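Local structure of putative glyoxalase superfamily protein (Ralstonia eutropha, 3IUZ) at residues A[45-50]-A[109-113]; A[244-249]-A[304-308]; A[210-216]-A[284-288]. The protein probably acts as an Fe(II)-dependent dioxygenase that decarboxylates 2-oxoadipate to give 2-hydroxyglutarate. All blocks are in the same frame, centred on the assembly; numbering follows the deposited sequence.

Interaction 1. Residues A[45-50]-A[109-113]; sequences IAQALN and PLGYR
A helix can receive the end of another helix by offering a shallow hollow to one large side chain. Here residues 45-50 form regular alpha-helix (phi/psi near -60/-45), and the hollow lies between Ile-45 and Leu-49, one turn apart. The closest CA pair is Ala-46 and Leu-110, at 6.2 Å. Leu-110 (chi1 m, chi2 t) is the bump that fits between the two, with CD2 at 4.1 Å from Ile-45 CG2 and CD1 at 3.7 Å from Leu-49 CD2. The CB of Ala-46 faces the Leu-110 carbonyl O and the Tyr-112 ring, lying 4.1 Å from CE1 and 4.0 Å from OH of Tyr-112. Tyr-112 (chi1 m, chi2 86°) points its hydroxyl at the helix, where Asn-50 (chi1 m) donates from ND2 to Tyr-112 OH at 3.0 Å. A water bridges the two segments, giving hydrogen bonds to Ala-46 O and Asn-50 OD1, both at 2.6 Å, and bonding Tyr-112 OH at 2.8 Å. His-132 and Phe-142 meet the tyrosine ring edge-to-face. Between the two bumps the chain turns at Gly-111, whose phi of 116° would jam a CB against Leu-110 O. This is a Schellman motif, ending the helix and starting a strand at the alpha-to-beta junction of a module consistent with the beta-alpha-beta-beta-beta unit of glyoxalase-like folds.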
loop_
_atom_site.group_PDB
_atom_site.type_symbol
_atom_site.label_atom_id
_atom_site.label_comp_id
_atom_site.label_asym_id
_atom_site.label_seq_id
_atom_site.Cartn_x
_atom_site.Cartn_y
_atom_site.Cartn_z
ATOM N N ILE A 45 -11.646 -2.492 -11.561
ATOM C CA ILE A 45 -11.871 -2.188 -10.177
ATOM C C ILE A 45 -10.546 -2.200 -9.423
ATOM O O ILE A 45 -10.282 -1.316 -8.570
ATOM C CB ILE A 45 -12.914 -3.145 -9.544
ATOM C CG1 ILE A 45 -14.297 -2.799 -10.092
ATOM C CG2 ILE A 45 -12.911 -3.081 -8.001
ATOM C CD1 ILE A 45 -15.341 -4.000 -9.976
ATOM N N ALA A 46 -9.720 -3.205 -9.712
ATOM C CA ALA A 46 -8.438 -3.326 -9.023
ATOM C C ALA A 46 -7.542 -2.123 -9.302
ATOM O O ALA A 46 -6.897 -1.583 -8.382
ATOM C CB ALA A 46 -7.731 -4.623 -9.403
ATOM N N GLN A 47 -7.497 -1.711 -10.560
ATOM C CA GLN A 47 -6.724 -0.549 -10.983
ATOM C C GLN A 47 -7.266 0.744 -10.329
ATOM O O GLN A 47 -6.458 1.529 -9.759
ATOM C CB GLN A 47 -6.710 -0.443 -12.499
ATOM C CG GLN A 47 -6.048 0.802 -13.067
ATOM C CD GLN A 47 -4.603 0.864 -12.807
ATOM O OE1 GLN A 47 -3.946 -0.151 -12.570
ATOM N NE2 GLN A 47 -4.060 2.088 -12.868
ATOM N N ALA A 48 -8.598 0.907 -10.311
ATOM C CA ALA A 48 -9.207 2.103 -9.670
ATOM C C ALA A 48 -8.952 2.107 -8.190
ATOM O O ALA A 48 -8.542 3.176 -7.663
ATOM C CB ALA A 48 -10.653 2.262 -9.954
ATOM N N LEU A 49 -9.119 0.963 -7.518
ATOM C CA LEU A 49 -8.792 0.905 -6.070
ATOM C C LEU A 49 -7.343 1.388 -5.832
ATOM O O LEU A 49 -7.096 2.202 -4.927
ATOM C CB LEU A 49 -8.964 -0.478 -5.474
ATOM C CG LEU A 49 -8.449 -0.736 -4.065
ATOM C CD1 LEU A 49 -9.239 0.122 -3.045
ATOM C CD2 LEU A 49 -8.460 -2.231 -3.696
ATOM N N ASN A 50 -6.413 0.863 -6.636
ATOM C CA ASN A 50 -5.016 1.191 -6.488
ATOM C C ASN A 50 -4.765 2.679 -6.616
ATOM O O ASN A 50 -3.955 3.211 -5.890
ATOM C CB ASN A 50 -4.143 0.464 -7.510
ATOM C CG ASN A 50 -3.965 -1.001 -7.168
ATOM O OD1 ASN A 50 -4.403 -1.421 -6.099
ATOM N ND2 ASN A 50 -3.398 -1.807 -8.117
ATOM N N PRO A 109 -9.857 -12.353 -4.286
ATOM C CA PRO A 109 -11.070 -12.192 -5.100
ATOM C C PRO A 109 -11.036 -10.976 -6.062
ATOM O O PRO A 109 -11.744 -10.947 -7.066
ATOM C CB PRO A 109 -12.164 -12.041 -4.046
ATOM C CG PRO A 109 -11.421 -11.612 -2.786
ATOM C CD PRO A 109 -10.165 -12.331 -2.839
ATOM N N LEU A 110 -10.223 -9.964 -5.782
ATOM C CA LEU A 110 -9.964 -8.896 -6.763
ATOM C C LEU A 110 -9.239 -9.357 -8.033
ATOM O O LEU A 110 -9.261 -8.647 -9.028
ATOM C CB LEU A 110 -9.158 -7.770 -6.178
ATOM C CG LEU A 110 -9.914 -6.831 -5.224
ATOM C CD1 LEU A 110 -8.902 -5.815 -4.561
ATOM C CD2 LEU A 110 -11.130 -6.095 -5.858
ATOM N N GLY A 111 -8.586 -10.521 -7.974
ATOM C CA GLY A 111 -7.898 -11.073 -9.130
ATOM C C GLY A 111 -6.383 -11.191 -8.979
ATOM O O GLY A 111 -5.711 -11.514 -9.934
ATOM N N TYR A 112 -5.828 -10.889 -7.801
ATOM C CA TYR A 112 -4.392 -11.055 -7.573
ATOM C C TYR A 112 -4.012 -12.525 -7.264
ATOM O O TYR A 112 -4.804 -13.300 -6.723
ATOM C CB TYR A 112 -3.880 -10.156 -6.426
ATOM C CG TYR A 112 -3.938 -8.689 -6.771
ATOM C CD1 TYR A 112 -5.103 -7.962 -6.567
ATOM C CD2 TYR A 112 -2.816 -8.021 -7.287
ATOM C CE1 TYR A 112 -5.161 -6.604 -6.871
ATOM C CE2 TYR A 112 -2.878 -6.693 -7.627
ATOM C CZ TYR A 112 -4.044 -5.985 -7.408
ATOM O OH TYR A 112 -4.118 -4.655 -7.732
ATOM N N ARG A 113 -2.747 -12.849 -7.576
ATOM C CA ARG A 113 -2.130 -14.113 -7.264
ATOM C C ARG A 113 -0.781 -13.851 -6.666
ATOM O O ARG A 113 -0.102 -12.905 -7.042
ATOM C CB ARG A 113 -1.885 -14.917 -8.530
ATOM C CG ARG A 113 -3.153 -15.312 -9.231
ATOM C CD ARG A 113 -2.810 -15.996 -10.550
ATOM N NE ARG A 113 -4.025 -16.434 -11.218
ATOM C CZ ARG A 113 -4.140 -16.617 -12.537
ATOM N NH1 ARG A 113 -3.112 -16.371 -13.351
ATOM N NH2 ARG A 113 -5.303 -17.035 -13.052
HETATM O O HOH W 1 -6.230 -3.291 -6.491
#

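Interaction 2. Residues A[244-249]-A[304-308]; sequences DDVFGL and EFITR
An N-capped helix start packed on the end of a strand is the theme here, within a module consistent with the second beta-alpha-beta-beta-beta unit of a glyoxalase-like fold. Residues 304-306 are extended, and helix begins at Val-246; the closest CA pair is Asp-244 and Thr-307, 5.9 Å apart. Polar contacts first. Asp-245 (chi1 t) is the N-cap: its OD1 accepts weakly from Phe-247 N at 3.0 Å, and both OD1 (3.3 Å) and OD2 (3.0 Å) accept weakly from Gly-248 N. Across the interface, Val-246 N makes a weak hydrogen bond, 3.3 Å, to OG1 of Thr-307 (chi1 m), a hydroxyl whose stronger partner is the carbonyl O of Val-243. Phe-305 and Thr-307 point at the helix while Ile-306 points away; the apolar contacts fall to Phe-305. CG1 of Val-246 (chi1 m) sits 3.8 Å from Phe-305 CB and 3.7 Å from backbone carbon Ile-306 C. Last is a CH-pi contact: Leu-249 CD2 lies 3.7 Å from the Phe-305 ring centroid, 25° off the normal.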
loop_
_atom_site.group_PDB
_atom_site.type_symbol
_atom_site.label_atom_id
_atom_site.label_comp_id
_atom_site.label_asym_id
_atom_site.label_seq_id
_atom_site.Cartn_x
_atom_site.Cartn_y
_atom_site.Cartn_z
ATOM N N ASP A 244 12.083 5.095 -16.022
ATOM C CA ASP A 244 13.073 4.584 -16.970
ATOM C C ASP A 244 14.438 4.468 -16.367
ATOM O O ASP A 244 15.202 3.587 -16.763
ATOM C CB ASP A 244 13.237 5.516 -18.172
ATOM C CG ASP A 244 12.023 5.535 -19.092
ATOM O OD1 ASP A 244 11.244 4.543 -19.132
ATOM O OD2 ASP A 244 11.877 6.563 -19.792
ATOM N N ASP A 245 14.789 5.377 -15.457
ATOM C CA ASP A 245 16.145 5.439 -14.942
ATOM C C ASP A 245 16.240 6.026 -13.550
ATOM O O ASP A 245 16.270 7.244 -13.379
ATOM C CB ASP A 245 17.061 6.257 -15.896
ATOM C CG ASP A 245 18.482 6.479 -15.326
ATOM O OD1 ASP A 245 19.002 5.700 -14.504
ATOM O OD2 ASP A 245 19.087 7.485 -15.695
ATOM N N VAL A 246 16.356 5.166 -12.541
ATOM C CA VAL A 246 16.351 5.652 -11.184
ATOM C C VAL A 246 17.596 6.449 -10.885
ATOM O O VAL A 246 17.552 7.304 -9.997
ATOM C CB VAL A 246 16.225 4.536 -10.066
ATOM C CG1 VAL A 246 14.858 3.978 -10.035
ATOM C CG2 VAL A 246 17.310 3.471 -10.225
ATOM N N PHE A 247 18.712 6.143 -11.562
ATOM C CA PHE A 247 19.988 6.801 -11.258
ATOM C C PHE A 247 19.935 8.256 -11.648
ATOM O O PHE A 247 20.249 9.138 -10.858
ATOM C CB PHE A 247 21.175 6.099 -11.966
ATOM C CG PHE A 247 21.544 4.815 -11.309
ATOM C CD1 PHE A 247 22.139 4.825 -10.066
ATOM C CD2 PHE A 247 21.189 3.616 -11.867
ATOM C CE1 PHE A 247 22.436 3.634 -9.407
ATOM C CE2 PHE A 247 21.473 2.430 -11.206
ATOM C CZ PHE A 247 22.083 2.436 -9.988
ATOM N N GLY A 248 19.574 8.481 -12.899
ATOM C CA GLY A 248 19.367 9.839 -13.428
ATOM C C GLY A 248 18.349 10.609 -12.582
ATOM O O GLY A 248 18.580 11.750 -12.229
ATOM N N LEU A 249 17.238 9.970 -12.246
ATOM C CA LEU A 249 16.173 10.643 -11.517
ATOM C C LEU A 249 16.638 11.026 -10.109
ATOM O O LEU A 249 16.400 12.134 -9.665
ATOM C CB LEU A 249 14.928 9.773 -11.470
ATOM C CG LEU A 249 13.631 10.316 -10.837
ATOM C CD1 LEU A 249 13.243 11.685 -11.359
ATOM C CD2 LEU A 249 12.541 9.297 -11.109
ATOM N N GLU A 304 8.763 5.996 -3.513
ATOM C CA GLU A 304 9.891 5.248 -3.992
ATOM C C GLU A 304 9.860 5.131 -5.517
ATOM O O GLU A 304 8.799 5.179 -6.138
ATOM C CB GLU A 304 9.862 3.837 -3.365
ATOM C CG GLU A 304 10.942 2.838 -3.883
ATOM C CD GLU A 304 10.812 1.490 -3.200
ATOM O OE1 GLU A 304 10.003 0.647 -3.645
ATOM O OE2 GLU A 304 11.488 1.314 -2.180
ATOM N N PHE A 305 11.035 4.981 -6.092
ATOM C CA PHE A 305 11.208 4.819 -7.517
ATOM C C PHE A 305 11.821 3.454 -7.814
ATOM O O PHE A 305 12.658 2.950 -7.057
ATOM C CB PHE A 305 12.153 5.872 -8.072
ATOM C CG PHE A 305 11.667 7.258 -7.897
ATOM C CD1 PHE A 305 10.672 7.764 -8.688
ATOM C CD2 PHE A 305 12.184 8.059 -6.906
ATOM C CE1 PHE A 305 10.197 9.058 -8.523
ATOM C CE2 PHE A 305 11.706 9.373 -6.771
ATOM C CZ PHE A 305 10.713 9.840 -7.585
ATOM N N ILE A 306 11.441 2.892 -8.965
ATOM C CA ILE A 306 11.942 1.584 -9.349
ATOM C C ILE A 306 12.136 1.579 -10.853
ATOM O O ILE A 306 11.356 2.186 -11.581
ATOM C CB ILE A 306 10.958 0.469 -8.950
ATOM C CG1 ILE A 306 11.595 -0.930 -9.115
ATOM C CG2 ILE A 306 9.637 0.592 -9.720
ATOM C CD1 ILE A 306 10.844 -2.009 -8.210
ATOM N N THR A 307 13.207 0.929 -11.294
ATOM C CA THR A 307 13.390 0.591 -12.699
ATOM C C THR A 307 13.426 -0.954 -12.830
ATOM O O THR A 307 14.090 -1.650 -12.037
ATOM C CB THR A 307 14.669 1.256 -13.297
ATOM O OG1 THR A 307 14.452 2.659 -13.453
ATOM C CG2 THR A 307 15.019 0.668 -14.663
ATOM N N ARG A 308 12.687 -1.483 -13.788
ATOM C CA ARG A 308 12.597 -2.932 -13.975
ATOM C C ARG A 308 13.012 -3.200 -15.413
ATOM O O ARG A 308 12.335 -2.771 -16.348
ATOM C CB ARG A 308 11.187 -3.453 -13.762
ATOM C CG ARG A 308 10.673 -3.343 -12.393
ATOM C CD ARG A 308 9.219 -3.850 -12.370
ATOM N NE ARG A 308 8.662 -3.833 -11.025
ATOM C CZ ARG A 308 9.042 -4.622 -10.032
ATOM N NH1 ARG A 308 9.968 -5.582 -10.191
ATOM N NH2 ARG A 308 8.432 -4.487 -8.869
#

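Interaction 3. Residues A[210-216]-A[284-288]; sequences VPRLADY and RQFIG
This is a backbone pairing, a single beta bridge of parallel pattern, by which the extended lead-in to helix 213-222 joins the end of strand 281-287 near the periphery of the fold. Arg-212 faces Ile-287 with CA atoms 4.2 Å apart, and the next closest pair, Leu-213 and Phe-286, is at 5.1 Å. Two hydrogen bonds define the bridge: Ile-287 N to Pro-211 O at 2.9 Å, and Leu-213 N to Ile-287 O at 2.7 Å. CA-H...O contacts accompany them, Phe-286 CA to Pro-211 O at 3.2 Å and Arg-212 CA to Ile-287 O at 3.3 Å. Right after the bridge the chain turns into helix, with Arg-212 as N-cap residue and Tyr-216 N bonded to Arg-212 O at 3.0 Å. The first-turn amide of Leu-213 has its acceptor in the strand, Ile-287 O, and a water extends the link, accepting from Ala-214 N (2.9 Å) and donating to Ile-287 O (2.7 Å). Phe-286 (chi1 m, chi2 84°) is the apolar core: Leu-213 CD1 lies over one ring face, Pro-211 CG is 4.0 Å from Phe-286 CD2, and Tyr-216 (chi1 t) meets it obliquely, centroids 5.0 Å apart and planes at 55°. Val-210 CG1 adds a contact of 3.9 Å to Ile-287 CD1. Strand 293-306 pairs with 281-287 alongside, helix 224-232 touches both aromatic rings, and helix 154-164 packs against Pro-211 and Asp-215.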
loop_
_atom_site.group_PDB
_atom_site.type_symbol
_atom_site.label_atom_id
_atom_site.label_comp_id
_atom_site.label_asym_id
_atom_site.label_seq_id
_atom_site.Cartn_x
_atom_site.Cartn_y
_atom_site.Cartn_z
ATOM N N VAL A 210 -5.322 3.872 19.654
ATOM C CA VAL A 210 -4.131 4.614 20.019
ATOM C C VAL A 210 -3.320 3.759 20.975
ATOM O O VAL A 210 -3.822 3.342 21.979
ATOM C CB VAL A 210 -4.500 5.966 20.682
ATOM C CG1 VAL A 210 -3.264 6.702 21.147
ATOM C CG2 VAL A 210 -5.353 6.820 19.731
ATOM N N PRO A 211 -2.068 3.473 20.653
ATOM C CA PRO A 211 -1.261 2.699 21.585
ATOM C C PRO A 211 -0.651 3.536 22.715
ATOM O O PRO A 211 -0.511 4.760 22.594
ATOM C CB PRO A 211 -0.122 2.203 20.716
ATOM C CG PRO A 211 0.070 3.274 19.767
ATOM C CD PRO A 211 -1.320 3.783 19.436
ATOM N N ARG A 212 -0.252 2.832 23.776
ATOM C CA ARG A 212 0.432 3.439 24.917
ATOM C C ARG A 212 1.826 3.848 24.486
ATOM O O ARG A 212 2.506 3.123 23.775
ATOM C CB ARG A 212 0.565 2.443 26.038
ATOM C CG ARG A 212 -0.756 2.133 26.672
ATOM C CD ARG A 212 -0.662 1.097 27.739
ATOM N NE ARG A 212 -2.032 0.662 28.013
ATOM C CZ ARG A 212 -2.378 -0.295 28.855
ATOM N NH1 ARG A 212 -1.447 -0.929 29.576
ATOM N NH2 ARG A 212 -3.673 -0.600 28.989
ATOM N N LEU A 213 2.249 5.013 24.927
ATOM C CA LEU A 213 3.538 5.498 24.555
ATOM C C LEU A 213 4.597 4.507 25.014
ATOM O O LEU A 213 5.534 4.185 24.271
ATOM C CB LEU A 213 3.760 6.896 25.162
ATOM C CG LEU A 213 5.164 7.493 24.915
ATOM C CD1 LEU A 213 5.416 7.666 23.449
ATOM C CD2 LEU A 213 5.330 8.826 25.622
ATOM N N ALA A 214 4.429 4.014 26.241
ATOM C CA ALA A 214 5.348 3.018 26.808
ATOM C C ALA A 214 5.477 1.762 25.965
ATOM O O ALA A 214 6.558 1.219 25.867
ATOM C CB ALA A 214 4.936 2.661 28.226
ATOM N N ASP A 215 4.385 1.300 25.354
ATOM C CA ASP A 215 4.457 0.088 24.542
ATOM C C ASP A 215 5.155 0.376 23.220
ATOM O O ASP A 215 5.981 -0.430 22.759
ATOM C CB ASP A 215 3.047 -0.498 24.293
ATOM C CG ASP A 215 2.453 -1.080 25.533
ATOM O OD1 ASP A 215 3.238 -1.399 26.468
ATOM O OD2 ASP A 215 1.224 -1.208 25.574
ATOM N N TYR A 216 4.857 1.548 22.651
ATOM C CA TYR A 216 5.524 2.012 21.429
ATOM C C TYR A 216 7.026 1.996 21.631
ATOM O O TYR A 216 7.792 1.447 20.801
ATOM C CB TYR A 216 5.049 3.422 21.001
ATOM C CG TYR A 216 5.925 4.031 19.923
ATOM C CD1 TYR A 216 5.821 3.602 18.599
ATOM C CD2 TYR A 216 6.888 5.009 20.227
ATOM C CE1 TYR A 216 6.627 4.136 17.603
ATOM C CE2 TYR A 216 7.731 5.559 19.207
ATOM C CZ TYR A 216 7.603 5.147 17.916
ATOM O OH TYR A 216 8.430 5.645 16.902
ATOM N N ARG A 284 1.426 11.750 15.593
ATOM C CA ARG A 284 0.597 10.655 16.044
ATOM C C ARG A 284 0.318 10.765 17.522
ATOM O O ARG A 284 1.120 11.323 18.303
ATOM C CB ARG A 284 1.281 9.307 15.762
ATOM C CG ARG A 284 1.472 8.983 14.287
ATOM C CD ARG A 284 0.124 8.699 13.561
ATOM N NE ARG A 284 0.340 8.426 12.140
ATOM C CZ ARG A 284 -0.015 9.219 11.143
ATOM N NH1 ARG A 284 -0.630 10.355 11.386
ATOM N NH2 ARG A 284 0.239 8.891 9.889
ATOM N N GLN A 285 -0.823 10.194 17.908
ATOM C CA GLN A 285 -1.231 10.168 19.293
ATOM C C GLN A 285 -0.831 8.876 19.990
ATOM O O GLN A 285 -0.778 7.811 19.404
ATOM C CB GLN A 285 -2.740 10.351 19.393
ATOM C CG GLN A 285 -3.196 11.716 18.929
ATOM C CD GLN A 285 -4.690 11.853 18.908
ATOM O OE1 GLN A 285 -5.417 10.941 18.508
ATOM N NE2 GLN A 285 -5.161 13.004 19.324
ATOM N N PHE A 286 -0.570 8.995 21.269
ATOM C CA PHE A 286 -0.248 7.903 22.145
ATOM C C PHE A 286 -0.888 8.098 23.523
ATOM O O PHE A 286 -1.216 9.206 23.912
ATOM C CB PHE A 286 1.248 7.812 22.380
ATOM C CG PHE A 286 2.037 7.607 21.151
ATOM C CD1 PHE A 286 2.394 8.684 20.356
ATOM C CD2 PHE A 286 2.461 6.327 20.778
ATOM C CE1 PHE A 286 3.174 8.490 19.208
ATOM C CE2 PHE A 286 3.218 6.140 19.651
ATOM C CZ PHE A 286 3.583 7.238 18.856
ATOM N N ILE A 287 -1.015 7.017 24.266
ATOM C CA ILE A 287 -1.552 7.083 25.625
ATOM C C ILE A 287 -0.397 7.154 26.584
ATOM O O ILE A 287 0.507 6.291 26.611
ATOM C CB ILE A 287 -2.463 5.909 25.971
ATOM C CG1 ILE A 287 -3.585 5.789 24.925
ATOM C CG2 ILE A 287 -3.007 6.047 27.437
ATOM C CD1 ILE A 287 -4.534 6.988 24.796
ATOM N N GLY A 288 -0.430 8.216 27.379
ATOM C CA GLY A 288 0.600 8.483 28.371
ATOM C C GLY A 288 0.475 7.685 29.659
ATOM O O GLY A 288 -0.481 6.955 29.847
HETATM O O HOH W 2 2.408 5.121 28.040
#

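In the fold
The three contacts show how chemistry tracks position around one mixed sheet. Interaction 1, with every touching residue buried, lies nearest the chain's centre and pairs polar side chains inside it, with a bridging water. Interactions 2 and 3 lie farther out and are partly buried. They use successive, neighbouring strands, 293-306 and 281-287 respectively, and their segments alternate along the chain; their centres are about 37 Å apart. Both place a helix start against a strand: interaction 2 mainly through side chains, interaction 3 through backbone pairing. Interaction 1 instead sets a helix end and the strand after it against the body of helix 42-60, across the chain's centre from interaction 3 (centres about 34 Å apart).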